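Local coordinates for protein EchA16_2 (Mycobacterium avium subsp. paratuberculosis, PDB 3QYR) that probably catalyses the hydration of enoyl-CoA thioesters to 3-hydroxyacyl-CoA, at residues 37-41 / 85-89. Residues are numbered along the deposited sequence; the frame is centred on the assembly and turned at random.
Sequences RDRFF and PRWPA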
# COMPACT_ATOMS: atom_id res chain seq x y z
N ARG A 37 -24.37 9.60 21.67
CA ARG A 37 -23.68 8.80 20.67
C ARG A 37 -24.63 7.77 20.07
O ARG A 37 -24.72 7.64 18.85
CB ARG A 37 -22.45 8.12 21.25
CG ARG A 37 -21.43 9.11 21.78
CD ARG A 37 -20.09 8.51 22.09
NE ARG A 37 -20.14 7.54 23.18
CZ ARG A 37 -19.98 7.80 24.48
NH1 ARG A 37 -19.76 9.04 24.92
NH2 ARG A 37 -20.01 6.81 25.34
N ASP A 38 -25.33 7.02 20.92
CA ASP A 38 -26.26 6.03 20.40
C ASP A 38 -27.26 6.72 19.48
O ASP A 38 -27.56 6.22 18.41
CB ASP A 38 -26.99 5.24 21.53
CG ASP A 38 -26.04 4.34 22.35
OD1 ASP A 38 -24.82 4.24 22.01
OD2 ASP A 38 -26.51 3.74 23.35
N ARG A 39 -27.70 7.92 19.86
CA ARG A 39 -28.70 8.67 19.08
C ARG A 39 -28.15 9.18 17.76
O ARG A 39 -28.84 9.10 16.72
CB ARG A 39 -29.25 9.83 19.89
CG ARG A 39 -30.29 9.37 20.92
CD ARG A 39 -31.72 9.49 20.42
NE ARG A 39 -32.27 10.80 20.83
CZ ARG A 39 -33.14 11.54 20.13
NH1 ARG A 39 -33.54 12.70 20.64
NH2 ARG A 39 -33.61 11.14 18.93
N PHE A 40 -26.92 9.68 17.79
CA PHE A 40 -26.33 10.28 16.61
C PHE A 40 -25.95 9.21 15.60
O PHE A 40 -26.37 9.24 14.44
CB PHE A 40 -25.10 11.09 17.01
CG PHE A 40 -24.35 11.67 15.84
CD1 PHE A 40 -24.83 12.78 15.19
CD2 PHE A 40 -23.18 11.06 15.37
CE1 PHE A 40 -24.13 13.32 14.10
CE2 PHE A 40 -22.47 11.60 14.28
CZ PHE A 40 -22.94 12.73 13.65
N PHE A 41 -25.17 8.24 16.05
CA PHE A 41 -24.74 7.16 15.16
C PHE A 41 -25.93 6.37 14.62
O PHE A 41 -25.95 6.01 13.44
CB PHE A 41 -23.71 6.26 15.83
CG PHE A 41 -22.40 6.96 16.10
CD1 PHE A 41 -21.65 7.45 15.06
CD2 PHE A 41 -21.93 7.11 17.39
CE1 PHE A 41 -20.45 8.08 15.28
CE2 PHE A 41 -20.75 7.74 17.63
CZ PHE A 41 -19.99 8.22 16.57
N PRO A 85 -14.80 2.91 17.07
CA PRO A 85 -15.38 3.70 16.00
C PRO A 85 -16.76 3.22 15.62
O PRO A 85 -16.96 2.04 15.51
CB PRO A 85 -14.43 3.47 14.82
CG PRO A 85 -13.77 2.19 15.13
CD PRO A 85 -13.59 2.21 16.61
N ARG A 86 -17.67 4.16 15.39
CA ARG A 86 -19.07 3.87 15.07
C ARG A 86 -19.65 4.66 13.88
O ARG A 86 -20.85 4.55 13.61
CB ARG A 86 -19.94 4.15 16.30
CG ARG A 86 -19.56 3.31 17.49
CD ARG A 86 -20.32 3.74 18.71
NE ARG A 86 -21.74 3.40 18.61
CZ ARG A 86 -22.65 3.70 19.52
NH1 ARG A 86 -23.91 3.32 19.32
NH2 ARG A 86 -22.32 4.37 20.63
N TRP A 87 -18.82 5.46 13.20
CA TRP A 87 -19.31 6.17 12.03
C TRP A 87 -19.54 5.10 10.97
O TRP A 87 -18.60 4.44 10.56
CB TRP A 87 -18.32 7.20 11.53
CG TRP A 87 -18.90 8.07 10.47
CD1 TRP A 87 -19.13 7.74 9.19
CD2 TRP A 87 -19.38 9.41 10.64
NE1 TRP A 87 -19.67 8.80 8.52
CE2 TRP A 87 -19.85 9.83 9.39
CE3 TRP A 87 -19.42 10.30 11.71
CZ2 TRP A 87 -20.36 11.10 9.17
CZ3 TRP A 87 -19.94 11.58 11.50
CH2 TRP A 87 -20.39 11.96 10.23
N PRO A 88 -20.81 4.91 10.56
CA PRO A 88 -21.22 3.88 9.64
C PRO A 88 -20.88 4.14 8.18
O PRO A 88 -20.58 5.27 7.79
CB PRO A 88 -22.72 3.89 9.81
CG PRO A 88 -23.06 5.23 10.23
CD PRO A 88 -21.97 5.66 11.07
N ALA A 89 -20.91 3.05 7.41
CA ALA A 89 -20.73 3.08 5.97
C ALA A 89 -21.95 3.75 5.36
O ALA A 89 -23.04 3.18 5.39
CB ALA A 89 -20.58 1.67 5.42
O HOH W 1 -19.92 4.88 21.62
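R86 lies across the F41 ring and reaches on to D38, an example of how one long side chain can join an apolar contact to a charged one. Its CB makes a CH-pi contact over the middle of the ring, 3.7 Å from the F41 centroid, while F40 CD2 packs on the opposite face, nearer the rim. A turn about the CG-CD bond (chi3 70°) bends the arginine chain, and F41 CD2 lies against one face of the guanidinium, toward its rim, the two planes 36° apart. End-on, both terminal nitrogens then grip a single oxygen: D38 OD1 is 2.9 Å from R86 NH2 and 3.0 Å from R86 NH1. This oxygen lies close to the guanidinium plane, to which the carboxylate is steeply inclined. A water accepts from R37 NE and R86 NH2, linking two arginines whose like charges it probably helps to screen. F40 swings its CG away from the backbone N (chi1 175°), which brings the edge of its ring to W87 CZ3, 3.8 Å from F40 CE2. Helix 34-49 is thereby joined to the loop leading into strand 94-98; I58 of strand 55-60 touches both F40 and W87, and Y112 of helix 105-112 stacks on W87.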